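Local coordinates for putative lipoprotein (Parabacteroides distasonis ATCC 8503, PDB 3JX8), which is of unknown function but may act as a surface adhesin or lipid-binding lipoprotein, at residues Y23-V29 against G64-P70; S31-E35 against P86-I91; K99-G105 against E121-S127; A200-I204 against D219-V223. The contacts are given in a common frame with arbitrary orientation. Residues are numbered along the deposited sequence.

Interaction 1: Y23-V29 against G64-P70; sequences YDEITFV and GTLKIYP
Strands 25-29 and 65-70 run parallel, axes 4.5 Å apart at 9°. The pairs are Ile26 with Leu66, Thr27 with Lys67 and Phe28 with Ile68. Before the strand, Tyr23 takes chi1 p, and Leu66 CB lies over its ring face, 3.7 Å from the Tyr23 ring centroid, a CH-pi contact. Asp24 N donates to Gly64 O (3.0 Å). Water 1 donates to Asp24 OD1 (2.9 Å) and accepts from Thr65 OG1 (2.8 Å). Gly64 has positive phi (65°), which favours glycine. Glu25 O accepts from Leu66 N (2.8 Å). Ile26 and Phe28 point into the core between two sheets, as in a beta-helix, with Leu66 and Ile68 beside them. Ile26 CG1 lies 4.2 Å from Leu66 CD2. Thr27, on the other face, bonds through N to Leu66 O (2.8 Å) and through O to Ile68 N (2.9 Å). Phe28, chi1 t, sets CD1 4.2 Å from Ile68 CG2. Val29 N donates to Ile68 O (2.9 Å), and Val29 CB meets Tyr69 CB at 3.6 Å.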
loop_
_atom_site.group_PDB
_atom_site.type_symbol
_atom_site.label_atom_id
_atom_site.label_comp_id
_atom_site.label_asym_id
_atom_site.label_seq_id
_atom_site.Cartn_x
_atom_site.Cartn_y
_atom_site.Cartn_z
ATOM N N TYR A 23 24.796 14.407 11.173
ATOM C CA TYR A 23 24.084 13.402 10.427
ATOM C C TYR A 23 23.059 14.122 9.593
ATOM O O TYR A 23 22.611 15.189 9.955
ATOM C CB TYR A 23 23.409 12.404 11.389
ATOM C CG TYR A 23 22.429 13.017 12.387
ATOM C CD1 TYR A 23 21.089 13.180 12.065
ATOM C CD2 TYR A 23 22.848 13.413 13.668
ATOM C CE1 TYR A 23 20.184 13.720 12.985
ATOM C CE2 TYR A 23 21.943 13.932 14.605
ATOM C CZ TYR A 23 20.613 14.087 14.253
ATOM O OH TYR A 23 19.715 14.609 15.159
ATOM N N ASP A 24 22.716 13.534 8.464
ATOM C CA ASP A 24 21.686 14.072 7.601
ATOM C C ASP A 24 20.533 13.101 7.459
ATOM O O ASP A 24 19.607 13.338 6.698
ATOM C CB ASP A 24 22.264 14.432 6.229
ATOM C CG ASP A 24 22.792 13.237 5.459
ATOM O OD1 ASP A 24 22.645 12.070 5.906
ATOM O OD2 ASP A 24 23.369 13.471 4.373
ATOM N N GLU A 25 20.586 12.011 8.211
ATOM C CA GLU A 25 19.575 10.973 8.122
ATOM C C GLU A 25 19.367 10.329 9.499
ATOM O O GLU A 25 20.320 10.221 10.286
ATOM C CB GLU A 25 20.045 9.989 7.072
ATOM C CG GLU A 25 19.150 8.831 6.846
ATOM C CD GLU A 25 19.664 7.911 5.741
ATOM O OE1 GLU A 25 20.267 8.441 4.746
ATOM O OE2 GLU A 25 19.441 6.669 5.890
ATOM N N ILE A 26 18.118 9.952 9.798
ATOM C CA ILE A 26 17.731 9.325 11.078
ATOM C C ILE A 26 17.010 8.015 10.830
ATOM O O ILE A 26 16.047 7.978 10.072
ATOM C CB ILE A 26 16.793 10.218 11.913
ATOM C CG1 ILE A 26 17.491 11.521 12.360
ATOM C CG2 ILE A 26 16.269 9.447 13.147
ATOM C CD1 ILE A 26 16.516 12.577 13.003
ATOM N N THR A 27 17.483 6.946 11.476
ATOM C CA THR A 27 16.768 5.692 11.607
ATOM C C THR A 27 16.362 5.610 13.060
ATOM O O THR A 27 17.229 5.468 13.926
ATOM C CB THR A 27 17.680 4.487 11.325
ATOM O OG1 THR A 27 18.043 4.514 9.962
ATOM C CG2 THR A 27 16.958 3.188 11.592
ATOM N N PHE A 28 15.071 5.680 13.334
ATOM C CA PHE A 28 14.548 5.689 14.704
ATOM C C PHE A 28 13.492 4.631 14.853
ATOM O O PHE A 28 12.461 4.711 14.214
ATOM C CB PHE A 28 13.928 7.040 15.000
ATOM C CG PHE A 28 13.071 7.065 16.234
ATOM C CD1 PHE A 28 13.507 6.491 17.422
ATOM C CD2 PHE A 28 11.853 7.730 16.223
ATOM C CE1 PHE A 28 12.709 6.513 18.571
ATOM C CE2 PHE A 28 11.034 7.765 17.371
ATOM C CZ PHE A 28 11.480 7.156 18.547
ATOM N N VAL A 29 13.728 3.635 15.688
ATOM C CA VAL A 29 12.747 2.608 15.935
ATOM C C VAL A 29 12.427 2.665 17.406
ATOM O O VAL A 29 13.337 2.590 18.249
ATOM C CB VAL A 29 13.328 1.222 15.649
ATOM C CG1 VAL A 29 12.295 0.112 16.021
ATOM C CG2 VAL A 29 13.883 1.166 14.221
ATOM N N GLY A 64 27.076 9.128 8.668
ATOM C CA GLY A 64 26.177 10.254 8.605
ATOM C C GLY A 64 24.721 9.994 8.905
ATOM O O GLY A 64 23.880 10.806 8.522
ATOM N N THR A 65 24.435 8.886 9.596
ATOM C CA THR A 65 23.088 8.525 10.011
ATOM C C THR A 65 22.998 8.299 11.514
ATOM O O THR A 65 23.771 7.524 12.070
ATOM C CB THR A 65 22.631 7.248 9.288
ATOM O OG1 THR A 65 22.662 7.498 7.882
ATOM C CG2 THR A 65 21.219 6.844 9.678
ATOM N N LEU A 66 22.057 8.995 12.156
ATOM C CA LEU A 66 21.713 8.772 13.539
ATOM C C LEU A 66 20.835 7.530 13.597
ATOM O O LEU A 66 19.783 7.455 12.950
ATOM C CB LEU A 66 20.984 9.987 14.140
ATOM C CG LEU A 66 20.420 9.795 15.553
ATOM C CD1 LEU A 66 21.530 9.564 16.571
ATOM C CD2 LEU A 66 19.511 10.974 15.951
ATOM N N LYS A 67 21.274 6.569 14.382
ATOM C CA LYS A 67 20.597 5.315 14.538
ATOM C C LYS A 67 20.244 5.107 15.999
ATOM O O LYS A 67 21.153 5.067 16.858
ATOM C CB LYS A 67 21.520 4.206 14.071
ATOM C CG LYS A 67 21.872 4.291 12.605
ATOM C CD LYS A 67 22.956 3.277 12.266
ATOM C CE LYS A 67 23.350 3.347 10.797
ATOM N NZ LYS A 67 24.069 2.094 10.318
ATOM N N ILE A 68 18.939 4.984 16.275
ATOM C CA ILE A 68 18.403 4.715 17.617
ATOM C C ILE A 68 17.385 3.584 17.483
ATOM O O ILE A 68 16.328 3.753 16.873
ATOM C CB ILE A 68 17.760 5.974 18.261
ATOM C CG1 ILE A 68 18.842 7.034 18.488
ATOM C CG2 ILE A 68 17.047 5.639 19.605
ATOM C CD1 ILE A 68 18.336 8.390 18.995
ATOM N N TYR A 69 17.703 2.422 18.025
ATOM C CA TYR A 69 16.772 1.304 17.963
ATOM C C TYR A 69 17.167 0.225 18.949
ATOM O O TYR A 69 18.333 0.167 19.358
ATOM C CB TYR A 69 16.739 0.736 16.538
ATOM C CG TYR A 69 18.092 0.405 15.984
ATOM C CD1 TYR A 69 18.694 -0.788 16.295
ATOM C CD2 TYR A 69 18.748 1.256 15.123
ATOM C CE1 TYR A 69 19.928 -1.118 15.810
ATOM C CE2 TYR A 69 20.019 0.923 14.623
ATOM C CZ TYR A 69 20.586 -0.256 14.987
ATOM O OH TYR A 69 21.825 -0.638 14.525
ATOM N N PRO A 70 16.203 -0.633 19.340
ATOM C CA PRO A 70 16.534 -1.758 20.206
ATOM C C PRO A 70 17.499 -2.708 19.540
ATOM O O PRO A 70 17.400 -2.943 18.338
ATOM C CB PRO A 70 15.192 -2.442 20.447
ATOM C CG PRO A 70 14.175 -1.406 20.141
ATOM C CD PRO A 70 14.761 -0.582 19.050
HETATM O O HOH W 1 23.650 9.301 6.031
#

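Interaction 2: S31-E35 against P86-I91; sequences SADFE and PTVYKI
This is a parallel strand pair on the wall of the beta-helix-like fold that faces strands 25-29 and 65-70. Strands 33-35 and 89-91 approach to 4.7 Å at 13°. Asp33 pairs with Lys90 and Phe34 with Ile91, and Ala32 lies level with Tyr89. Three backbone bonds hold the register. Asp33 N donates to Tyr89 O (3.1 Å). Asp33 O accepts from Ile91 N (2.8 Å). Ile91 O then accepts from Glu35 N (2.8 Å). The backbone of Phe34 turns the other way and bonds to Ser108 and Ile110 of strand 108-111. The backbone of Ala32 also bonds to Ser108. Likewise the backbone of Lys90 bonds to Thr48 of strand 44-50. The sheet thus continues past both segments. The side chains of Asp33 and Lys90 lie on the exposed face. Phe34 (chi1 t) and Ile91 (chi1 m, chi2 t) lie on the buried face, where Phe34 also meets Phe28 edge-to-face. Ala32 CB sits over the Tyr89 ring, 3.4 Å from its centroid. Ile91 CG2 makes a second CH-pi contact, 3.6 Å from the Phe34 ring centroid and 3° off the ring normal.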
loop_
_atom_site.group_PDB
_atom_site.type_symbol
_atom_site.label_atom_id
_atom_site.label_comp_id
_atom_site.label_asym_id
_atom_site.label_seq_id
_atom_site.Cartn_x
_atom_site.Cartn_y
_atom_site.Cartn_z
ATOM N N SER A 31 9.399 3.772 20.802
ATOM C CA SER A 31 8.224 4.445 21.349
ATOM C C SER A 31 8.525 5.793 21.966
ATOM O O SER A 31 7.639 6.384 22.574
ATOM C CB SER A 31 7.562 3.555 22.416
ATOM O OG SER A 31 8.385 3.436 23.575
ATOM N N ALA A 32 9.738 6.306 21.774
ATOM C CA ALA A 32 10.143 7.563 22.422
ATOM C C ALA A 32 9.346 8.751 21.899
ATOM O O ALA A 32 8.825 8.729 20.793
ATOM C CB ALA A 32 11.631 7.827 22.209
ATOM N N ASP A 33 9.281 9.791 22.713
ATOM C CA ASP A 33 9.038 11.138 22.214
ATOM C C ASP A 33 10.384 11.730 21.810
ATOM O O ASP A 33 11.258 11.967 22.653
ATOM C CB ASP A 33 8.368 11.993 23.273
ATOM C CG ASP A 33 6.951 11.523 23.578
ATOM O OD1 ASP A 33 6.246 11.032 22.667
ATOM O OD2 ASP A 33 6.518 11.672 24.725
ATOM N N PHE A 34 10.545 11.932 20.509
ATOM C CA PHE A 34 11.785 12.357 19.905
ATOM C C PHE A 34 11.555 13.766 19.418
ATOM O O PHE A 34 10.710 13.993 18.585
ATOM C CB PHE A 34 12.100 11.397 18.751
ATOM C CG PHE A 34 13.496 11.504 18.156
ATOM C CD1 PHE A 34 14.150 12.723 17.992
ATOM C CD2 PHE A 34 14.102 10.361 17.657
ATOM C CE1 PHE A 34 15.399 12.780 17.389
ATOM C CE2 PHE A 34 15.370 10.410 17.086
ATOM C CZ PHE A 34 16.016 11.602 16.951
ATOM N N GLU A 35 12.301 14.719 19.957
ATOM C CA GLU A 35 12.304 16.099 19.467
ATOM C C GLU A 35 13.552 16.387 18.655
ATOM O O GLU A 35 14.670 16.235 19.160
ATOM C CB GLU A 35 12.319 17.072 20.628
ATOM C CG GLU A 35 11.085 17.090 21.432
ATOM C CD GLU A 35 11.203 18.042 22.613
ATOM O OE1 GLU A 35 12.240 18.775 22.730
ATOM O OE2 GLU A 35 10.248 18.065 23.416
ATOM N N PRO A 86 9.735 0.986 28.397
ATOM C CA PRO A 86 10.200 2.051 29.274
ATOM C C PRO A 86 9.076 2.681 30.068
ATOM O O PRO A 86 7.930 2.614 29.657
ATOM C CB PRO A 86 10.809 3.077 28.303
ATOM C CG PRO A 86 10.218 2.799 27.022
ATOM C CD PRO A 86 9.896 1.350 26.982
ATOM N N THR A 87 9.411 3.257 31.221
ATOM C CA THR A 87 8.477 4.089 31.964
ATOM C C THR A 87 8.605 5.541 31.486
ATOM O O THR A 87 7.674 6.302 31.633
ATOM C CB THR A 87 8.668 3.973 33.486
ATOM O OG1 THR A 87 9.959 4.441 33.861
ATOM C CG2 THR A 87 8.513 2.522 33.934
ATOM N N VAL A 88 9.732 5.901 30.871
ATOM C CA VAL A 88 9.969 7.253 30.342
ATOM C C VAL A 88 10.913 7.048 29.181
ATOM O O VAL A 88 11.840 6.258 29.300
ATOM C CB VAL A 88 10.757 8.158 31.353
ATOM C CG1 VAL A 88 10.929 9.579 30.789
ATOM C CG2 VAL A 88 10.076 8.221 32.672
ATOM N N TYR A 89 10.712 7.744 28.073
ATOM C CA TYR A 89 11.611 7.605 26.928
ATOM C C TYR A 89 11.513 8.852 26.080
ATOM O O TYR A 89 10.499 9.081 25.422
ATOM C CB TYR A 89 11.294 6.330 26.150
ATOM C CG TYR A 89 12.279 5.922 25.070
ATOM C CD1 TYR A 89 13.541 6.522 24.931
ATOM C CD2 TYR A 89 11.959 4.894 24.193
ATOM C CE1 TYR A 89 14.417 6.121 23.930
ATOM C CE2 TYR A 89 12.854 4.481 23.204
ATOM C CZ TYR A 89 14.066 5.101 23.074
ATOM O OH TYR A 89 14.934 4.669 22.107
ATOM N N LYS A 90 12.558 9.683 26.163
ATOM C CA LYS A 90 12.609 10.980 25.504
ATOM C C LYS A 90 13.945 11.102 24.802
ATOM O O LYS A 90 14.995 10.681 25.349
ATOM C CB LYS A 90 12.478 12.111 26.512
ATOM C CG LYS A 90 11.153 12.139 27.219
ATOM C CD LYS A 90 10.954 13.387 28.105
ATOM C CE LYS A 90 11.665 13.284 29.422
ATOM N NZ LYS A 90 11.520 14.536 30.235
ATOM N N ILE A 91 13.915 11.681 23.606
ATOM C CA ILE A 91 15.113 11.897 22.831
ATOM C C ILE A 91 15.099 13.354 22.358
ATOM O O ILE A 91 14.066 13.860 21.900
ATOM C CB ILE A 91 15.163 10.973 21.591
ATOM C CG1 ILE A 91 15.063 9.501 22.027
ATOM C CG2 ILE A 91 16.438 11.271 20.751
ATOM C CD1 ILE A 91 14.800 8.487 20.889
#

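Interaction 3: K99-G105 against E121-S127; sequences KELNTVG and EINMAGS
Glu121, Asn123 and Thr103 have the most surface covered in this contact. The strands 100-104 and 121-125 are parallel, with axes 4.7 Å apart at 11°. Five pairs run in step from Glu100 with Glu121 to Val104 with Ala125. Glu121 N donates to Lys99 O (2.8 Å), and Glu121 O accepts from Leu101 N (2.9 Å). Its extended side chain (chi1 t, chi2 t) lies beside Glu100, with Glu100 OE1 3.9 Å from Glu121 OE2. Asn123 N donates to Leu101 O (2.7 Å), and its O accepts from Thr103 N (2.8 Å). With chi1 m, Asn123 ND2 reaches both Asn102 OD1 (3.0 Å) and Glu121 OE2 (2.8 Å). Asn102 ND2 donates to Glu100 OE2 (2.8 Å), and Asn123 OD1 continues the row to Asn144. This row recalls the asparagine rows of parallel beta-helices, but lies on the outer face with the glutamates. Thr103, on the core face, has chi1 t and sets CG2 3.7 Å from CB of Met124, which is a selenomethionine. A CB on Gly126 would clash with Gly105 O. The amide donors thus offset the crowding of acidic groups: each asparagine ND2 donates a hydrogen bond to the glutamate two residues earlier.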
loop_
_atom_site.group_PDB
_atom_site.type_symbol
_atom_site.label_atom_id
_atom_site.label_comp_id
_atom_site.label_asym_id
_atom_site.label_seq_id
_atom_site.Cartn_x
_atom_site.Cartn_y
_atom_site.Cartn_z
ATOM N N LYS A 99 17.616 15.194 5.731
ATOM C CA LYS A 99 17.166 14.869 4.401
ATOM C C LYS A 99 16.215 13.704 4.430
ATOM O O LYS A 99 15.326 13.631 3.610
ATOM C CB LYS A 99 18.328 14.482 3.499
ATOM C CG LYS A 99 19.411 15.508 3.391
ATOM C CD LYS A 99 20.460 15.082 2.366
ATOM C CE LYS A 99 21.548 16.141 2.224
ATOM N NZ LYS A 99 22.411 15.820 1.037
ATOM N N GLU A 100 16.435 12.777 5.357
ATOM C CA GLU A 100 15.608 11.583 5.429
ATOM C C GLU A 100 15.438 11.028 6.842
ATOM O O GLU A 100 16.422 10.769 7.561
ATOM C CB GLU A 100 16.160 10.512 4.507
ATOM C CG GLU A 100 15.216 9.391 4.339
ATOM C CD GLU A 100 15.735 8.335 3.417
ATOM O OE1 GLU A 100 16.311 8.706 2.384
ATOM O OE2 GLU A 100 15.563 7.131 3.713
ATOM N N LEU A 101 14.173 10.852 7.207
ATOM C CA LEU A 101 13.735 10.255 8.442
ATOM C C LEU A 101 13.050 8.912 8.123
ATOM O O LEU A 101 12.091 8.844 7.342
ATOM C CB LEU A 101 12.723 11.163 9.134
ATOM C CG LEU A 101 12.085 10.561 10.394
ATOM C CD1 LEU A 101 13.168 10.290 11.444
ATOM C CD2 LEU A 101 10.975 11.468 10.955
ATOM N N ASN A 102 13.534 7.869 8.776
ATOM C CA ASN A 102 12.941 6.560 8.729
ATOM C C ASN A 102 12.598 6.245 10.150
ATOM O O ASN A 102 13.492 6.049 10.968
ATOM C CB ASN A 102 13.928 5.555 8.151
ATOM C CG ASN A 102 14.177 5.796 6.660
ATOM O OD1 ASN A 102 13.265 5.683 5.854
ATOM N ND2 ASN A 102 15.396 6.178 6.303
ATOM N N THR A 103 11.315 6.274 10.452
ATOM C CA THR A 103 10.823 6.032 11.772
ATOM C C THR A 103 9.827 4.842 11.773
ATOM O O THR A 103 8.999 4.701 10.846
ATOM C CB THR A 103 10.201 7.315 12.344
ATOM O OG1 THR A 103 9.882 7.092 13.711
ATOM C CG2 THR A 103 8.962 7.735 11.619
ATOM N N VAL A 104 9.945 3.976 12.777
ATOM C CA VAL A 104 9.156 2.760 12.873
ATOM C C VAL A 104 8.748 2.569 14.318
ATOM O O VAL A 104 9.604 2.540 15.222
ATOM C CB VAL A 104 9.945 1.486 12.412
ATOM C CG1 VAL A 104 9.051 0.228 12.518
ATOM C CG2 VAL A 104 10.525 1.649 10.964
ATOM N N GLY A 105 7.451 2.439 14.557
ATOM C CA GLY A 105 6.978 2.141 15.883
ATOM C C GLY A 105 5.813 3.002 16.284
ATOM O O GLY A 105 5.110 3.570 15.451
ATOM N N GLU A 121 12.544 13.998 3.163
ATOM C CA GLU A 121 11.737 12.784 3.033
ATOM C C GLU A 121 11.453 12.151 4.392
ATOM O O GLU A 121 12.383 11.787 5.122
ATOM C CB GLU A 121 12.482 11.777 2.168
ATOM C CG GLU A 121 11.710 10.510 1.890
ATOM C CD GLU A 121 12.466 9.577 0.986
ATOM O OE1 GLU A 121 12.978 10.037 -0.051
ATOM O OE2 GLU A 121 12.567 8.395 1.314
ATOM N N ILE A 122 10.175 12.032 4.727
ATOM C CA ILE A 122 9.713 11.367 5.952
ATOM C C ILE A 122 9.081 10.016 5.613
ATOM O O ILE A 122 8.125 9.949 4.817
ATOM C CB ILE A 122 8.662 12.209 6.662
ATOM C CG1 ILE A 122 9.225 13.582 6.975
ATOM C CG2 ILE A 122 8.212 11.559 7.962
ATOM C CD1 ILE A 122 8.370 14.319 7.908
ATOM N N ASN A 123 9.626 8.947 6.199
ATOM C CA ASN A 123 9.113 7.583 6.018
ATOM C C ASN A 123 8.773 7.005 7.393
ATOM O O ASN A 123 9.649 6.861 8.250
ATOM C CB ASN A 123 10.133 6.689 5.334
ATOM C CG ASN A 123 10.557 7.205 3.961
ATOM O OD1 ASN A 123 9.732 7.411 3.073
ATOM N ND2 ASN A 123 11.857 7.368 3.776
HETATM N N MSE A 124 7.498 6.737 7.619
HETATM C CA MSE A 124 7.015 6.119 8.844
HETATM C C MSE A 124 6.308 4.759 8.631
HETATM O O MSE A 124 5.458 4.636 7.749
HETATM C CB MSE A 124 6.040 7.043 9.498
HETATM C CG MSE A 124 4.961 6.265 10.339
HETATM SE SE MSE A 124 4.780 7.357 11.839
HETATM C CE MSE A 124 5.889 6.274 13.119
ATOM N N ALA A 125 6.651 3.758 9.449
ATOM C CA ALA A 125 5.897 2.521 9.523
ATOM C C ALA A 125 5.403 2.360 10.962
ATOM O O ALA A 125 6.178 2.481 11.915
ATOM C CB ALA A 125 6.752 1.330 9.076
ATOM N N GLY A 126 4.110 2.123 11.123
ATOM C CA GLY A 126 3.519 1.835 12.408
ATOM C C GLY A 126 2.381 2.739 12.855
ATOM O O GLY A 126 1.723 3.418 12.049
ATOM N N SER A 127 2.154 2.726 14.170
ATOM C CA SER A 127 1.022 3.353 14.806
ATOM C C SER A 127 1.366 4.699 15.369
ATOM O O SER A 127 0.494 5.397 15.873
ATOM C CB SER A 127 0.540 2.474 15.942
ATOM O OG SER A 127 1.608 2.281 16.893
HETATM O O HOH W 2 14.110 6.215 0.890
#

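Interaction 4: A200-I204 against D219-V223; sequences AECNI and DANIV
Both segments are beta strands and run parallel, with axes 4.7 Å apart at 4°. Glu201 pairs with Asp219, Cys202 with Ala220, Asn203 with Asn221 and Ile204 with Ile222. The backbone bonds alternate. Asp219 N donates to Ala200 O (2.9 Å), Cys202 N to Asp219 O (2.7 Å), and Asn221 N to Cys202 O (2.8 Å). Ile204 N then donates to Asn221 O (2.9 Å), and Val223 N to Ile204 O (2.8 Å).

Rotamers repeat across the pair. Asn203 (chi1 -66°, chi2 -72°) and Asn221 (chi1 -55°, chi2 -69°) are nearly alike, so their amides line up. Asn221 ND2 makes a weak bond to Asn203 OD1 (3.2 Å). Asn203 ND2 donates to Glu201 OE2 (2.8 Å) and to Asn183 OD1 on the neighbouring strand 180-185. Asn221 ND2 donates to Asp219 OD1 (3.1 Å). Glu201 and Asp219 both have chi1 t, which brings their carboxylates to these amides. On the core face, Ile204 and Ile222 share chi1 m and chi2 t. They lie side by side, with Ile204 CB 4.4 Å from Ile222 CG2. Cys202, chi1 m, lies on this face beside Ala220. Strands 209-214 and 227-231 pack against this side. Val223 packs on Ala125 of the second subunit. Identical residues in equivalent places on successive coils, asparagine over asparagine and isoleucine over isoleucine, are a hallmark of the parallel beta-helix.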
loop_
_atom_site.group_PDB
_atom_site.type_symbol
_atom_site.label_atom_id
_atom_site.label_comp_id
_atom_site.label_asym_id
_atom_site.label_seq_id
_atom_site.Cartn_x
_atom_site.Cartn_y
_atom_site.Cartn_z
ATOM N N ALA A 200 -2.557 19.633 -8.397
ATOM C CA ALA A 200 -2.549 18.421 -7.580
ATOM C C ALA A 200 -2.950 17.188 -8.383
ATOM O O ALA A 200 -3.864 17.227 -9.242
ATOM C CB ALA A 200 -3.455 18.571 -6.404
ATOM N N GLU A 201 -2.274 16.089 -8.063
ATOM C CA GLU A 201 -2.624 14.752 -8.538
ATOM C C GLU A 201 -3.059 13.900 -7.347
ATOM O O GLU A 201 -2.339 13.825 -6.343
ATOM C CB GLU A 201 -1.396 14.110 -9.157
ATOM C CG GLU A 201 -1.703 12.836 -9.891
ATOM C CD GLU A 201 -0.444 12.088 -10.320
ATOM O OE1 GLU A 201 0.591 12.791 -10.514
ATOM O OE2 GLU A 201 -0.503 10.823 -10.453
ATOM N N CYS A 202 -4.217 13.272 -7.455
ATOM C CA CYS A 202 -4.780 12.458 -6.383
ATOM C C CYS A 202 -5.049 11.064 -6.893
ATOM O O CYS A 202 -5.741 10.867 -7.899
ATOM C CB CYS A 202 -6.075 13.062 -5.910
ATOM S SG CYS A 202 -5.872 14.624 -5.087
ATOM N N ASN A 203 -4.476 10.088 -6.218
ATOM C CA ASN A 203 -4.652 8.690 -6.578
ATOM C C ASN A 203 -5.081 7.899 -5.394
ATOM O O ASN A 203 -4.412 7.959 -4.349
ATOM C CB ASN A 203 -3.353 8.106 -7.073
ATOM C CG ASN A 203 -2.902 8.723 -8.380
ATOM O OD1 ASN A 203 -3.494 8.472 -9.425
ATOM N ND2 ASN A 203 -1.867 9.536 -8.325
ATOM N N ILE A 204 -6.151 7.117 -5.578
ATOM C CA ILE A 204 -6.659 6.171 -4.572
ATOM C C ILE A 204 -6.801 4.759 -5.127
ATOM O O ILE A 204 -7.393 4.532 -6.188
ATOM C CB ILE A 204 -8.041 6.587 -4.032
ATOM C CG1 ILE A 204 -7.983 8.005 -3.423
ATOM C CG2 ILE A 204 -8.533 5.578 -2.961
ATOM C CD1 ILE A 204 -9.270 8.438 -2.738
ATOM N N ASP A 219 -5.947 16.379 -11.024
ATOM C CA ASP A 219 -5.981 15.108 -11.704
ATOM C C ASP A 219 -6.433 14.098 -10.645
ATOM O O ASP A 219 -5.709 13.825 -9.673
ATOM C CB ASP A 219 -4.571 14.888 -12.252
ATOM C CG ASP A 219 -4.405 13.610 -12.988
ATOM O OD1 ASP A 219 -5.403 12.896 -13.239
ATOM O OD2 ASP A 219 -3.225 13.315 -13.330
ATOM N N ALA A 220 -7.651 13.595 -10.802
ATOM C CA ALA A 220 -8.363 12.845 -9.772
ATOM C C ALA A 220 -8.589 11.404 -10.251
ATOM O O ALA A 220 -9.303 11.176 -11.241
ATOM C CB ALA A 220 -9.683 13.527 -9.437
ATOM N N ASN A 221 -7.946 10.442 -9.588
ATOM C CA ASN A 221 -7.956 9.041 -10.014
ATOM C C ASN A 221 -8.326 8.130 -8.875
ATOM O O ASN A 221 -7.728 8.211 -7.777
ATOM C CB ASN A 221 -6.577 8.624 -10.546
ATOM C CG ASN A 221 -6.099 9.538 -11.668
ATOM O OD1 ASN A 221 -6.666 9.525 -12.755
ATOM N ND2 ASN A 221 -5.137 10.395 -11.383
ATOM N N ILE A 222 -9.293 7.254 -9.123
ATOM C CA ILE A 222 -9.749 6.279 -8.143
ATOM C C ILE A 222 -9.915 4.932 -8.821
ATOM O O ILE A 222 -10.564 4.806 -9.896
ATOM C CB ILE A 222 -11.117 6.654 -7.527
ATOM C CG1 ILE A 222 -11.087 8.084 -6.960
ATOM C CG2 ILE A 222 -11.558 5.577 -6.505
ATOM C CD1 ILE A 222 -12.452 8.632 -6.503
ATOM N N VAL A 223 -9.312 3.934 -8.185
ATOM C CA VAL A 223 -9.520 2.547 -8.514
ATOM C C VAL A 223 -10.017 1.883 -7.239
ATOM O O VAL A 223 -9.224 1.539 -6.351
ATOM C CB VAL A 223 -8.216 1.896 -9.050
ATOM C CG1 VAL A 223 -8.423 0.372 -9.299
ATOM C CG2 VAL A 223 -7.758 2.629 -10.331
#

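Overall arrangement
From the N terminus, strand 25-29 leads into strand 33-38 on the facing sheet. Interaction 1 closes a loop when 64-70 returns beside 23-29. Interaction 2 closes a longer one when 86-91 reaches 31-35. The segments of these two alternate along the chain, so the loops cross, and their side chains meet in the core between the sheets. Interaction 3 follows in series with a short loop. Strand 100-104 lies beside strand 25-29, so interactions 1 and 3 share a sheet. Interaction 4 closes another short loop farther along that sheet, its centre about 33 Å from that of interaction 1. Interactions 1, 3 and 4 all touch the second subunit.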